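Local coordinates for cyclic AMP receptor protein (Thermus thermophilus, PDB 4EV0), which binds cyclic AMP and, as a homodimer with winged helix-turn-helix domains, activates transcription from six promoters in a cAMP-dependent manner, at residues S4-G9 against L43-S48; G71-E76 against H117-L122; V15-S20 against R110-V115. All coordinates share one frame; numbering follows the deposited sequence.

Interaction 1. Residues S4-G9 against L43-S48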
ATOM      1  N   SER B   4      -4.107  24.457  -4.885  1.00 89.36           N
ATOM      2  CA  SER B   4      -3.320  23.256  -5.162  1.00 85.42           C
ATOM      3  C   SER B   4      -2.252  22.988  -4.096  1.00 83.06           C
ATOM      4  O   SER B   4      -1.564  23.907  -3.653  1.00 81.63           O
ATOM      5  CB  SER B   4      -2.674  23.345  -6.550  1.00 82.22           C
ATOM      6  OG  SER B   4      -1.906  22.185  -6.831  1.00 77.80           O
ATOM      7  N   PRO B   5      -2.123  21.719  -3.672  1.00 82.58           N
ATOM      8  CA  PRO B   5      -1.106  21.321  -2.684  1.00 78.04           C
ATOM      9  C   PRO B   5       0.313  21.496  -3.233  1.00 75.36           C
ATOM     10  O   PRO B   5       1.254  21.708  -2.467  1.00 74.50           O
ATOM     11  CB  PRO B   5      -1.426  19.840  -2.414  1.00 76.87           C
ATOM     12  CG  PRO B   5      -2.248  19.392  -3.581  1.00 78.13           C
ATOM     13  CD  PRO B   5      -3.004  20.601  -4.060  1.00 82.20           C
ATOM     14  N   LEU B   6       0.440  21.435  -4.559  1.00 68.27           N
ATOM     15  CA  LEU B   6       1.702  21.686  -5.258  1.00 65.43           C
ATOM     16  C   LEU B   6       2.277  23.047  -4.913  1.00 66.29           C
ATOM     17  O   LEU B   6       3.481  23.267  -5.015  1.00 67.28           O
ATOM     18  CB  LEU B   6       1.481  21.617  -6.770  1.00 63.25           C
ATOM     19  CG  LEU B   6       2.734  21.807  -7.623  1.00 62.78           C
ATOM     20  CD1 LEU B   6       3.760  20.716  -7.322  1.00 60.37           C
ATOM     21  CD2 LEU B   6       2.405  21.896  -9.132  1.00 62.38           C
ATOM     22  N   PHE B   7       1.399  23.948  -4.490  1.00 58.69           N
ATOM     23  CA  PHE B   7       1.732  25.343  -4.233  1.00 62.07           C
ATOM     24  C   PHE B   7       1.688  25.717  -2.756  1.00 65.93           C
ATOM     25  O   PHE B   7       1.764  26.899  -2.403  1.00 67.88           O
ATOM     26  CB  PHE B   7       0.763  26.233  -5.003  1.00 61.60           C
ATOM     27  CG  PHE B   7       0.864  26.083  -6.490  1.00 59.45           C
ATOM     28  CD1 PHE B   7       2.096  25.897  -7.095  1.00 57.14           C
ATOM     29  CD2 PHE B   7      -0.281  26.115  -7.289  1.00 63.17           C
ATOM     30  CE1 PHE B   7       2.190  25.759  -8.474  1.00 58.59           C
ATOM     31  CE2 PHE B   7      -0.197  25.982  -8.673  1.00 60.84           C
ATOM     32  CZ  PHE B   7       1.034  25.806  -9.271  1.00 58.28           C
ATOM     33  N   HIS B   8       1.554  24.711  -1.900  1.00 66.24           N
ATOM     34  CA  HIS B   8       1.541  24.932  -0.456  1.00 71.47           C
ATOM     35  C   HIS B   8       2.821  25.623   0.041  1.00 72.61           C
ATOM     36  O   HIS B   8       3.927  25.219  -0.300  1.00 74.11           O
ATOM     37  CB  HIS B   8       1.314  23.600   0.274  1.00 71.55           C
ATOM     38  CG  HIS B   8       1.047  23.753   1.739  1.00 77.07           C
ATOM     39  ND1 HIS B   8       2.055  23.912   2.669  1.00 77.88           N
ATOM     40  CD2 HIS B   8      -0.115  23.781   2.434  1.00 79.77           C
ATOM     41  CE1 HIS B   8       1.525  24.032   3.873  1.00 82.54           C
ATOM     42  NE2 HIS B   8       0.210  23.953   3.758  1.00 84.31           N
ATOM     43  N   GLY B   9       2.659  26.687   0.820  1.00 68.35           N
ATOM     44  CA  GLY B   9       3.794  27.399   1.382  1.00 72.09           C
ATOM     45  C   GLY B   9       4.237  28.624   0.607  1.00 75.53           C
ATOM     46  O   GLY B   9       4.998  29.454   1.130  1.00 76.96           O
ATOM     47  N   LEU B  43       3.919  16.677 -16.183  1.00 62.77           N
ATOM     48  CA  LEU B  43       2.859  16.452 -15.200  1.00 60.42           C
ATOM     49  C   LEU B  43       1.721  17.410 -15.501  1.00 60.76           C
ATOM     50  O   LEU B  43       1.881  18.339 -16.292  1.00 63.13           O
ATOM     51  CB  LEU B  43       3.363  16.646 -13.765  1.00 60.38           C
ATOM     52  CG  LEU B  43       4.003  17.978 -13.350  1.00 60.97           C
ATOM     53  CD1 LEU B  43       2.976  19.071 -13.018  1.00 59.41           C
ATOM     54  CD2 LEU B  43       4.953  17.757 -12.183  1.00 61.79           C
ATOM     55  N   TYR B  44       0.579  17.204 -14.863  1.00 61.10           N
ATOM     56  CA  TYR B  44      -0.586  18.028 -15.129  1.00 62.32           C
ATOM     57  C   TYR B  44      -1.293  18.436 -13.843  1.00 62.36           C
ATOM     58  O   TYR B  44      -1.457  17.630 -12.918  1.00 62.84           O
ATOM     59  CB  TYR B  44      -1.589  17.296 -16.041  1.00 61.73           C
ATOM     60  CG  TYR B  44      -1.040  16.804 -17.365  1.00 62.53           C
ATOM     61  CD1 TYR B  44      -0.459  15.550 -17.475  1.00 61.58           C
ATOM     62  CD2 TYR B  44      -1.116  17.588 -18.507  1.00 65.83           C
ATOM     63  CE1 TYR B  44       0.040  15.088 -18.680  1.00 63.48           C
ATOM     64  CE2 TYR B  44      -0.614  17.138 -19.729  1.00 65.49           C
ATOM     65  CZ  TYR B  44      -0.040  15.883 -19.806  1.00 66.40           C
ATOM     66  OH  TYR B  44       0.458  15.422 -21.008  1.00 69.42           O
ATOM     67  N   LEU B  45      -1.708  19.696 -13.805  1.00 64.53           N
ATOM     68  CA  LEU B  45      -2.680  20.180 -12.838  1.00 67.23           C
ATOM     69  C   LEU B  45      -4.026  20.230 -13.538  1.00 71.03           C
ATOM     70  O   LEU B  45      -4.098  20.553 -14.724  1.00 69.98           O
ATOM     71  CB  LEU B  45      -2.304  21.587 -12.384  1.00 69.49           C
ATOM     72  CG  LEU B  45      -1.739  21.805 -10.980  1.00 71.91           C
ATOM     73  CD1 LEU B  45      -1.145  20.520 -10.396  1.00 68.22           C
ATOM     74  CD2 LEU B  45      -0.703  22.907 -11.018  1.00 69.81           C
ATOM     75  N   VAL B  46      -5.096  19.903 -12.819  1.00 63.36           N
ATOM     76  CA  VAL B  46      -6.440  20.035 -13.376  1.00 66.11           C
ATOM     77  C   VAL B  46      -6.966  21.441 -13.107  1.00 70.27           C
ATOM     78  O   VAL B  46      -7.123  21.844 -11.953  1.00 72.28           O
ATOM     79  CB  VAL B  46      -7.416  18.997 -12.791  1.00 69.49           C
ATOM     80  CG1 VAL B  46      -8.853  19.334 -13.190  1.00 74.45           C
ATOM     81  CG2 VAL B  46      -7.030  17.592 -13.236  1.00 65.09           C
ATOM     82  N   ALA B  47      -7.202  22.198 -14.175  1.00 63.17           N
ATOM     83  CA  ALA B  47      -7.784  23.529 -14.053  1.00 68.03           C
ATOM     84  C   ALA B  47      -9.319  23.460 -13.969  1.00 73.26           C
ATOM     85  O   ALA B  47      -9.948  24.192 -13.198  1.00 77.36           O
ATOM     86  CB  ALA B  47      -7.355  24.388 -15.210  1.00 68.01           C
ATOM     87  N   SER B  48      -9.911  22.577 -14.768  1.00 69.59           N
ATOM     88  CA  SER B  48     -11.351  22.352 -14.745  1.00 73.51           C
ATOM     89  C   SER B  48     -11.659  20.976 -15.328  1.00 71.68           C
ATOM     90  O   SER B  48     -10.905  20.473 -16.160  1.00 67.35           O
ATOM     91  CB  SER B  48     -12.065  23.417 -15.567  1.00 76.65           C
ATOM     92  OG  SER B  48     -11.868  23.177 -16.947  1.00 75.95           O
TER

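Interaction 2. Residues G71-E76 against H117-L122. With CMP (adenosine-3',5'-cyclic-monophosphate), chain G.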
ATOM      1  N   GLY B  71      -7.471  21.551  -9.214  1.00 76.52           N
ATOM      2  CA  GLY B  71      -6.437  21.766  -8.224  1.00 73.81           C
ATOM      3  C   GLY B  71      -5.579  20.546  -7.970  1.00 71.20           C
ATOM      4  O   GLY B  71      -4.553  20.631  -7.286  1.00 71.15           O
ATOM      5  N   GLU B  72      -5.990  19.407  -8.511  1.00 76.36           N
ATOM      6  CA  GLU B  72      -5.299  18.157  -8.231  1.00 73.06           C
ATOM      7  C   GLU B  72      -4.276  17.819  -9.309  1.00 69.39           C
ATOM      8  O   GLU B  72      -4.413  18.238 -10.459  1.00 69.99           O
ATOM      9  CB  GLU B  72      -6.306  17.019  -8.023  1.00 75.34           C
ATOM     10  CG  GLU B  72      -6.938  17.006  -6.624  1.00 79.43           C
ATOM     11  CD  GLU B  72      -8.040  15.965  -6.480  1.00 82.45           C
ATOM     12  OE1 GLU B  72      -9.120  16.146  -7.097  1.00 83.80           O
ATOM     13  OE2 GLU B  72      -7.828  14.965  -5.748  1.00 79.43           O
ATOM     14  N   LEU B  73      -3.265  17.047  -8.927  1.00 71.32           N
ATOM     15  CA  LEU B  73      -2.100  16.794  -9.761  1.00 67.29           C
ATOM     16  C   LEU B  73      -1.962  15.328 -10.190  1.00 66.37           C
ATOM     17  O   LEU B  73      -2.277  14.423  -9.418  1.00 69.32           O
ATOM     18  CB  LEU B  73      -0.857  17.226  -8.982  1.00 68.19           C
ATOM     19  CG  LEU B  73       0.537  17.034  -9.568  1.00 66.41           C
ATOM     20  CD1 LEU B  73       1.415  18.182  -9.110  1.00 69.48           C
ATOM     21  CD2 LEU B  73       1.143  15.731  -9.121  1.00 65.95           C
ATOM     22  N   PHE B  74      -1.482  15.097 -11.414  1.00 54.63           N
ATOM     23  CA  PHE B  74      -1.110  13.745 -11.858  1.00 52.76           C
ATOM     24  C   PHE B  74      -0.011  13.739 -12.922  1.00 53.65           C
ATOM     25  O   PHE B  74       0.226  14.750 -13.580  1.00 53.39           O
ATOM     26  CB  PHE B  74      -2.326  12.968 -12.368  1.00 55.01           C
ATOM     27  CG  PHE B  74      -2.981  13.577 -13.584  1.00 56.85           C
ATOM     28  CD1 PHE B  74      -3.853  14.656 -13.458  1.00 58.08           C
ATOM     29  CD2 PHE B  74      -2.729  13.067 -14.856  1.00 56.07           C
ATOM     30  CE1 PHE B  74      -4.468  15.215 -14.579  1.00 60.18           C
ATOM     31  CE2 PHE B  74      -3.334  13.620 -15.980  1.00 57.59           C
ATOM     32  CZ  PHE B  74      -4.212  14.691 -15.838  1.00 58.83           C
ATOM     33  N   GLY B  75       0.640  12.588 -13.089  1.00 58.70           N
ATOM     34  CA  GLY B  75       1.659  12.403 -14.106  1.00 59.43           C
ATOM     35  C   GLY B  75       3.045  12.870 -13.688  1.00 62.28           C
ATOM     36  O   GLY B  75       3.917  13.140 -14.531  1.00 62.66           O
ATOM     37  N   GLU B  76       3.262  12.959 -12.380  1.00 67.23           N
ATOM     38  CA  GLU B  76       4.522  13.484 -11.856  1.00 67.45           C
ATOM     39  C   GLU B  76       5.652  12.446 -11.854  1.00 70.45           C
ATOM     40  O   GLU B  76       6.822  12.794 -11.786  1.00 73.03           O
ATOM     41  CB  GLU B  76       4.314  14.089 -10.462  1.00 65.88           C
ATOM     42  CG  GLU B  76       4.109  13.071  -9.335  1.00 66.71           C
ATOM     43  CD  GLU B  76       2.775  12.305  -9.405  1.00 66.48           C
ATOM     44  OE1 GLU B  76       1.788  12.806 -10.001  1.00 64.93           O
ATOM     45  OE2 GLU B  76       2.715  11.186  -8.847  1.00 65.89           O
ATOM     46  N   HIS B 117       9.835  19.990  -3.238  1.00 50.71           N
ATOM     47  CA  HIS B 117       9.492  19.429  -1.937  1.00 52.53           C
ATOM     48  C   HIS B 117       8.021  19.071  -1.853  1.00 54.48           C
ATOM     49  O   HIS B 117       7.664  18.032  -1.296  1.00 54.06           O
ATOM     50  CB  HIS B 117       9.815  20.394  -0.806  1.00 54.83           C
ATOM     51  CG  HIS B 117       9.073  20.091   0.461  1.00 57.77           C
ATOM     52  ND1 HIS B 117       9.544  19.202   1.409  1.00 55.95           N
ATOM     53  CD2 HIS B 117       7.884  20.545   0.927  1.00 59.51           C
ATOM     54  CE1 HIS B 117       8.683  19.137   2.408  1.00 59.33           C
ATOM     55  NE2 HIS B 117       7.670  19.945   2.142  1.00 61.40           N
ATOM     56  N   ASN B 118       7.166  19.928  -2.412  1.00 61.12           N
ATOM     57  CA  ASN B 118       5.732  19.666  -2.398  1.00 60.00           C
ATOM     58  C   ASN B 118       5.358  18.423  -3.186  1.00 59.34           C
ATOM     59  O   ASN B 118       4.415  17.716  -2.809  1.00 62.60           O
ATOM     60  CB  ASN B 118       4.927  20.883  -2.851  1.00 61.87           C
ATOM     61  CG  ASN B 118       4.774  21.916  -1.753  1.00 65.15           C
ATOM     62  OD1 ASN B 118       4.845  21.596  -0.564  1.00 67.28           O
ATOM     63  ND2 ASN B 118       4.578  23.162  -2.142  1.00 66.38           N
ATOM     64  N   LEU B 119       6.083  18.141  -4.265  1.00 58.95           N
ATOM     65  CA  LEU B 119       5.869  16.897  -5.008  1.00 59.74           C
ATOM     66  C   LEU B 119       6.253  15.707  -4.130  1.00 61.55           C
ATOM     67  O   LEU B 119       5.507  14.726  -4.034  1.00 63.48           O
ATOM     68  CB  LEU B 119       6.680  16.849  -6.305  1.00 57.73           C
ATOM     69  CG  LEU B 119       6.217  17.652  -7.531  1.00 62.02           C
ATOM     70  CD1 LEU B 119       7.334  17.716  -8.569  1.00 59.96           C
ATOM     71  CD2 LEU B 119       4.976  17.052  -8.143  1.00 64.07           C
ATOM     72  N   ALA B 120       7.420  15.800  -3.498  1.00 52.18           N
ATOM     73  CA  ALA B 120       7.873  14.765  -2.580  1.00 53.52           C
ATOM     74  C   ALA B 120       6.801  14.434  -1.531  1.00 55.00           C
ATOM     75  O   ALA B 120       6.477  13.261  -1.324  1.00 56.34           O
ATOM     76  CB  ALA B 120       9.219  15.172  -1.904  1.00 50.82           C
ATOM     77  N   ALA B 121       6.245  15.479  -0.911  1.00 55.47           N
ATOM     78  CA  ALA B 121       5.239  15.351   0.149  1.00 58.18           C
ATOM     79  C   ALA B 121       3.954  14.674  -0.350  1.00 62.94           C
ATOM     80  O   ALA B 121       3.332  13.866   0.362  1.00 65.79           O
ATOM     81  CB  ALA B 121       4.924  16.720   0.755  1.00 57.05           C
ATOM     82  N   LEU B 122       3.565  15.021  -1.573  1.00 61.30           N
ATOM     83  CA  LEU B 122       2.376  14.451  -2.186  1.00 64.95           C
ATOM     84  C   LEU B 122       2.538  12.965  -2.444  1.00 64.38           C
ATOM     85  O   LEU B 122       1.628  12.178  -2.181  1.00 69.76           O
ATOM     86  CB  LEU B 122       2.025  15.194  -3.484  1.00 62.88           C
ATOM     87  CG  LEU B 122       1.259  16.482  -3.172  1.00 67.15           C
ATOM     88  CD1 LEU B 122       1.009  17.341  -4.417  1.00 65.66           C
ATOM     89  CD2 LEU B 122      -0.062  16.123  -2.469  1.00 71.80           C
TER
HETATM   90  P   CMP G 301       2.791   8.961 -14.016  1.00 59.47           P
HETATM   91  O1P CMP G 301       3.598   9.959 -14.792  1.00 61.07           O
HETATM   92  O2P CMP G 301       3.456   7.681 -13.562  1.00 58.12           O
HETATM   93  O5' CMP G 301       1.427   8.613 -14.807  1.00 64.65           O
HETATM   94  C5' CMP G 301       0.278   8.125 -14.116  1.00 57.22           C
HETATM   95  C4' CMP G 301       0.103   8.908 -12.862  1.00 56.78           C
HETATM   96  O4' CMP G 301      -0.872   8.325 -11.977  1.00 56.17           O
HETATM   97  C3' CMP G 301       1.324   8.963 -11.996  1.00 56.09           C
HETATM   98  O3' CMP G 301       2.373   9.689 -12.605  1.00 56.78           O
HETATM   99  C2' CMP G 301       0.749   9.548 -10.720  1.00 54.87           C
HETATM  100  O2' CMP G 301       0.462  10.925 -10.877  1.00 56.16           O
HETATM  101  C1' CMP G 301      -0.588   8.787 -10.662  1.00 56.79           C
HETATM  102  N9  CMP G 301      -0.512   7.636  -9.758  1.00 57.02           N
HETATM  103  C8  CMP G 301       0.285   6.559  -9.875  1.00 55.12           C
HETATM  104  N7  CMP G 301       0.088   5.726  -8.814  1.00 55.50           N
HETATM  105  C5  CMP G 301      -0.848   6.280  -8.015  1.00 55.60           C
HETATM  106  C6  CMP G 301      -1.536   5.921  -6.747  1.00 56.01           C
HETATM  107  N6  CMP G 301      -1.233   4.759  -6.105  1.00 56.50           N
HETATM  108  N1  CMP G 301      -2.457   6.798  -6.262  1.00 53.25           N
HETATM  109  C2  CMP G 301      -2.753   7.948  -6.888  1.00 56.49           C
HETATM  110  N3  CMP G 301      -2.176   8.328  -8.052  1.00 56.55           N
HETATM  111  C4  CMP G 301      -1.237   7.548  -8.643  1.00 56.35           C

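Interaction 3. Residues V15-S20 against R110-V115. With SO4 (sulfate ion), chain H.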
ATOM      1  N   VAL B  15       3.031  31.870  -6.346  1.00 65.59           N
ATOM      2  CA  VAL B  15       2.094  31.020  -7.073  1.00 65.30           C
ATOM      3  C   VAL B  15       1.951  31.508  -8.529  1.00 66.05           C
ATOM      4  O   VAL B  15       1.967  30.713  -9.472  1.00 62.09           O
ATOM      5  CB  VAL B  15       0.704  30.986  -6.373  1.00 68.67           C
ATOM      6  CG1 VAL B  15      -0.280  30.118  -7.142  1.00 65.98           C
ATOM      7  CG2 VAL B  15       0.840  30.503  -4.930  1.00 69.52           C
ATOM      8  N   ASP B  16       1.817  32.819  -8.699  1.00 80.07           N
ATOM      9  CA  ASP B  16       1.729  33.412 -10.025  1.00 80.16           C
ATOM     10  C   ASP B  16       2.988  33.088 -10.828  1.00 77.76           C
ATOM     11  O   ASP B  16       2.925  32.709 -11.998  1.00 75.54           O
ATOM     12  CB  ASP B  16       1.546  34.927  -9.905  1.00 83.31           C
ATOM     13  CG  ASP B  16       0.321  35.306  -9.088  1.00 88.84           C
ATOM     14  OD1 ASP B  16      -0.610  34.473  -8.986  1.00 89.18           O
ATOM     15  OD2 ASP B  16       0.287  36.433  -8.549  1.00 92.41           O
ATOM     16  N   LEU B  17       4.129  33.220 -10.168  1.00 77.85           N
ATOM     17  CA  LEU B  17       5.415  32.900 -10.764  1.00 79.27           C
ATOM     18  C   LEU B  17       5.446  31.454 -11.257  1.00 75.06           C
ATOM     19  O   LEU B  17       5.818  31.184 -12.397  1.00 74.71           O
ATOM     20  CB  LEU B  17       6.516  33.147  -9.723  1.00 81.13           C
ATOM     21  CG  LEU B  17       8.012  33.153 -10.047  1.00 83.44           C
ATOM     22  CD1 LEU B  17       8.760  33.820  -8.894  1.00 85.82           C
ATOM     23  CD2 LEU B  17       8.555  31.748 -10.256  1.00 80.55           C
ATOM     24  N   ALA B  18       5.051  30.530 -10.390  1.00 65.56           N
ATOM     25  CA  ALA B  18       5.053  29.110 -10.731  1.00 63.04           C
ATOM     26  C   ALA B  18       4.121  28.780 -11.912  1.00 59.92           C
ATOM     27  O   ALA B  18       4.510  28.069 -12.842  1.00 59.32           O
ATOM     28  CB  ALA B  18       4.713  28.265  -9.500  1.00 59.82           C
ATOM     29  N   LEU B  19       2.909  29.326 -11.892  1.00 63.47           N
ATOM     30  CA  LEU B  19       1.925  29.061 -12.938  1.00 66.63           C
ATOM     31  C   LEU B  19       2.381  29.467 -14.342  1.00 68.46           C
ATOM     32  O   LEU B  19       1.848  28.967 -15.338  1.00 66.63           O
ATOM     33  CB  LEU B  19       0.603  29.753 -12.601  1.00 69.14           C
ATOM     34  CG  LEU B  19      -0.165  29.037 -11.491  1.00 67.95           C
ATOM     35  CD1 LEU B  19      -1.396  29.823 -11.081  1.00 70.73           C
ATOM     36  CD2 LEU B  19      -0.540  27.641 -11.962  1.00 64.51           C
ATOM     37  N   SER B  20       3.370  30.363 -14.419  1.00 67.40           N
ATOM     38  CA  SER B  20       3.809  30.923 -15.701  1.00 68.67           C
ATOM     39  C   SER B  20       4.654  29.942 -16.512  1.00 68.16           C
ATOM     40  O   SER B  20       4.908  30.168 -17.702  1.00 70.20           O
ATOM     41  CB  SER B  20       4.560  32.249 -15.504  1.00 70.89           C
ATOM     42  OG  SER B  20       5.861  32.059 -14.962  1.00 70.82           O
ATOM     43  N   ARG B 110      14.501  25.620  -9.507  1.00 75.56           N
ATOM     44  CA  ARG B 110      15.702  26.429  -9.254  1.00 77.74           C
ATOM     45  C   ARG B 110      15.338  27.788  -8.673  1.00 78.27           C
ATOM     46  O   ARG B 110      16.101  28.365  -7.903  1.00 80.66           O
ATOM     47  CB  ARG B 110      16.533  26.610 -10.522  1.00 81.46           C
ATOM     48  CG  ARG B 110      17.417  25.427 -10.852  1.00 86.47           C
ATOM     49  CD  ARG B 110      18.344  25.744 -12.031  1.00 94.43           C
ATOM     50  NE  ARG B 110      19.615  25.033 -11.892  1.00101.69           N
ATOM     51  CZ  ARG B 110      20.756  25.401 -12.471  1.00108.28           C
ATOM     52  NH1 ARG B 110      20.792  26.478 -13.246  1.00113.23           N
ATOM     53  NH2 ARG B 110      21.860  24.690 -12.276  1.00109.82           N
ATOM     54  N   ARG B 111      14.166  28.286  -9.050  1.00 75.66           N
ATOM     55  CA  ARG B 111      13.610  29.492  -8.451  1.00 77.62           C
ATOM     56  C   ARG B 111      12.739  29.201  -7.217  1.00 74.51           C
ATOM     57  O   ARG B 111      12.766  29.973  -6.259  1.00 75.17           O
ATOM     58  CB  ARG B 111      12.836  30.319  -9.488  1.00 81.63           C
ATOM     59  CG  ARG B 111      13.745  31.179 -10.379  1.00 87.56           C
ATOM     60  CD  ARG B 111      13.389  32.659 -10.308  1.00 90.50           C
ATOM     61  NE  ARG B 111      12.256  32.975 -11.174  1.00 91.40           N
ATOM     62  CZ  ARG B 111      11.854  34.210 -11.470  1.00 95.59           C
ATOM     63  NH1 ARG B 111      12.488  35.264 -10.967  1.00 99.02           N
ATOM     64  NH2 ARG B 111      10.814  34.395 -12.277  1.00 94.72           N
ATOM     65  N   LEU B 112      11.980  28.097  -7.238  1.00 66.87           N
ATOM     66  CA  LEU B 112      11.133  27.718  -6.094  1.00 65.29           C
ATOM     67  C   LEU B 112      11.258  26.250  -5.664  1.00 61.92           C
ATOM     68  O   LEU B 112      10.396  25.433  -6.003  1.00 57.97           O
ATOM     69  CB  LEU B 112       9.656  28.029  -6.372  1.00 65.80           C
ATOM     70  CG  LEU B 112       9.304  29.497  -6.615  1.00 71.11           C
ATOM     71  CD1 LEU B 112       7.815  29.676  -6.977  1.00 69.65           C
ATOM     72  CD2 LEU B 112       9.702  30.336  -5.397  1.00 71.24           C
ATOM     73  N   PRO B 113      12.308  25.925  -4.890  1.00 65.62           N
ATOM     74  CA  PRO B 113      12.586  24.548  -4.459  1.00 61.36           C
ATOM     75  C   PRO B 113      11.375  23.922  -3.771  1.00 59.28           C
ATOM     76  O   PRO B 113      11.166  22.705  -3.818  1.00 56.54           O
ATOM     77  CB  PRO B 113      13.727  24.720  -3.439  1.00 63.71           C
ATOM     78  CG  PRO B 113      14.342  26.021  -3.734  1.00 67.19           C
ATOM     79  CD  PRO B 113      13.241  26.895  -4.286  1.00 68.33           C
ATOM     80  N   LEU B 114      10.573  24.768  -3.136  1.00 66.24           N
ATOM     81  CA  LEU B 114       9.414  24.310  -2.391  1.00 66.62           C
ATOM     82  C   LEU B 114       8.413  23.552  -3.283  1.00 67.90           C
ATOM     83  O   LEU B 114       7.545  22.807  -2.778  1.00 67.11           O
ATOM     84  CB  LEU B 114       8.741  25.489  -1.688  1.00 69.92           C
ATOM     85  CG  LEU B 114       7.865  25.155  -0.479  1.00 74.88           C
ATOM     86  CD1 LEU B 114       8.681  24.413   0.602  1.00 72.29           C
ATOM     87  CD2 LEU B 114       7.203  26.414   0.081  1.00 77.35           C
ATOM     88  N   VAL B 115       8.541  23.732  -4.599  1.00 70.17           N
ATOM     89  CA  VAL B 115       7.725  22.981  -5.551  1.00 69.87           C
ATOM     90  C   VAL B 115       8.188  21.536  -5.628  1.00 68.26           C
ATOM     91  O   VAL B 115       7.374  20.621  -5.662  1.00 69.49           O
ATOM     92  CB  VAL B 115       7.769  23.593  -6.965  1.00 71.87           C
ATOM     93  CG1 VAL B 115       7.043  22.689  -7.955  1.00 70.48           C
ATOM     94  CG2 VAL B 115       7.163  24.984  -6.953  1.00 72.61           C
TER
HETATM   95  S   SO4 H 302      10.702  28.808  -1.916  0.50 55.76           S
HETATM   96  O1  SO4 H 302      11.604  29.832  -2.449  0.50 56.78           O
HETATM   97  O2  SO4 H 302      11.298  28.256  -0.694  0.50 60.28           O
HETATM   98  O3  SO4 H 302       9.402  29.393  -1.592  0.50 51.97           O
HETATM   99  O4  SO4 H 302      10.543  27.752  -2.906  0.50 48.74           O

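Interaction 1. Residues S4-G9 against L43-S48
L45 reaches out from strand 42-46 and ends among S4, L6 and F7; L6 touches both of its methyls, while F7 adds to CD2 and S4 to CD1. CD2 is the busier one: it lies 3.8 Å from CD2 of L6 and also 3.8 Å from CZ of F7. The F7 ring comes from the opposite direction to L45 and presents its far end, CZ and CE2, to that methyl at an oblique tilt. Its CG stands anti to the carbonyl carbon (chi1 -64°), which brings the end of the ring to the strand although the CB does not aim there. L6 and L45 cross obliquely, methyl against methyl. CD1 of L45 sits 4.0 Å from OG of S4, a van der Waals touch; the hydroxyl itself is hydrogen-bonded to the carbonyl of G71. Within 4-9 the backbone turns tightly, F7 N bonding to S4 O at 3.1 Å, and this 3-10 turn brings all three side chains to the same methyl pair. F22 also packs on L6 and L45, and L6 continues onto V115 and L119 of helix 114-135. This is the N-terminal segment of a CRP-type cyclic nucleotide-binding domain laid across a strand of its beta-roll.

Interaction 2. Residues G71-E76 against H117-L122
L73 and E76 both meet one methyl of L119, CD2, and this single group carries the contact with helix 114-135. Taking 71-76 in order, the backbones of G71 and E72 pair with V46 on the neighbouring strand. L73 then turns inward: its CG lies anti to the backbone N (chi1 177°), which carries CD1 to 3.9 Å from L119 CD2, the two side chains crossing at about a right angle. L6 and L45 pack on L73 as well, making a buried apolar cluster. F74 faces the other way, its ring meeting that of Y44. G75, at positive phi, gives its backbone N-H to the ribose O2' of the cyclic nucleotide, at 2.8 Å and an N-H...O angle of 153°.

E76 does two jobs. Its CB rests 3.8 Å from L119 CD2, while the chain, bent at chi2 (-69°), folds its carboxylate back to the ribose. There O2' donates to OE1 in a hydrogen bond modelled at 2.5 Å, very short, so its exact length should not be pressed; the ribose hydroxyl is thus held by both G75 and E76. The second oxygen, OE2, forms a salt bridge with R126, which also donates to the carbonyl of L73 and probably helps to hold the carboxylate in place. With an alanine here the CB would still meet L119, but O2' would probably lose its acceptor and R126 its carboxylate mate. The glycine-glutamate pair reading the ribose hydroxyl is the hallmark of the phosphate-binding cassette in the CRP family's cAMP pocket, here backed directly by helix 114-135.

Interaction 3. Residues V15-S20 against R110-V115
Residues 15-20, on helix 12-19, approach the bend where helix 102-111 gives way to helix 114-135, with the CA atoms of A18 and L112 7.8 Å apart. Both segments belong to the helical part of the CRP-type cyclic nucleotide-binding domain, where the N-terminal helix packs beside the start of the long dimerisation helix, and the contact is away from the cAMP site.

L17 does most of the work. Its CG lies anti to the backbone N (chi1 -169°), which sends both methyls toward R111 and L112. CD2 meets L112, 3.9 Å from its CD1, the two leucines crossing at a slant, and also comes near NE of the arginine. CD1 lies over one face of the R111 guanidinium, 3.9 Å above the plane and shifted toward its rim, while CG sits 3.8 Å from R111 NH2. The arginine bends at chi2 and chi3, which brings its flat end back over the leucine; Y21 touches the same arginine. Beside L17, A18 offers only its CB, 4.2 Å from L112 CD1, and F7 packs against A18 from the N-terminal segment. L112 CD1 is thus met by both L17 and A18.

The S20 hydroxyl donates back to the carbonyl oxygen of L17 at 2.7 Å; S20 N also bonds to this oxygen. On the second segment a sulfate, probably from the crystallisation liquor, lies beside the backbone of L112-L114 and is also held by R110 of the second subunit. The backbone N-H of L114 points at it, reaching sulfate O4 at 3.0 Å with an N-H...O angle of 160°.

How the interactions relate
All three contacts lie in the cyclic nucleotide-binding domain, on the same side of the chain's centre. Interactions 1 and 2 are closest, their centres about 7 Å apart, because strands 42-46 and 73-74 are neighbours in one antiparallel sheet. The centre of interaction 3 sits about 11 Å from that of the first and 13 Å from that of the second; H8 and G9 touch L114, and helix 114-135 is common to interactions 2 and 3. Along the chain interaction 1 closes before interaction 2 opens, whereas interaction 3 alternates with both. The N-terminal segment, sheet and long helix are thus tied together beside the cAMP pocket, and interactions 2 and 3 also touch the second subunit.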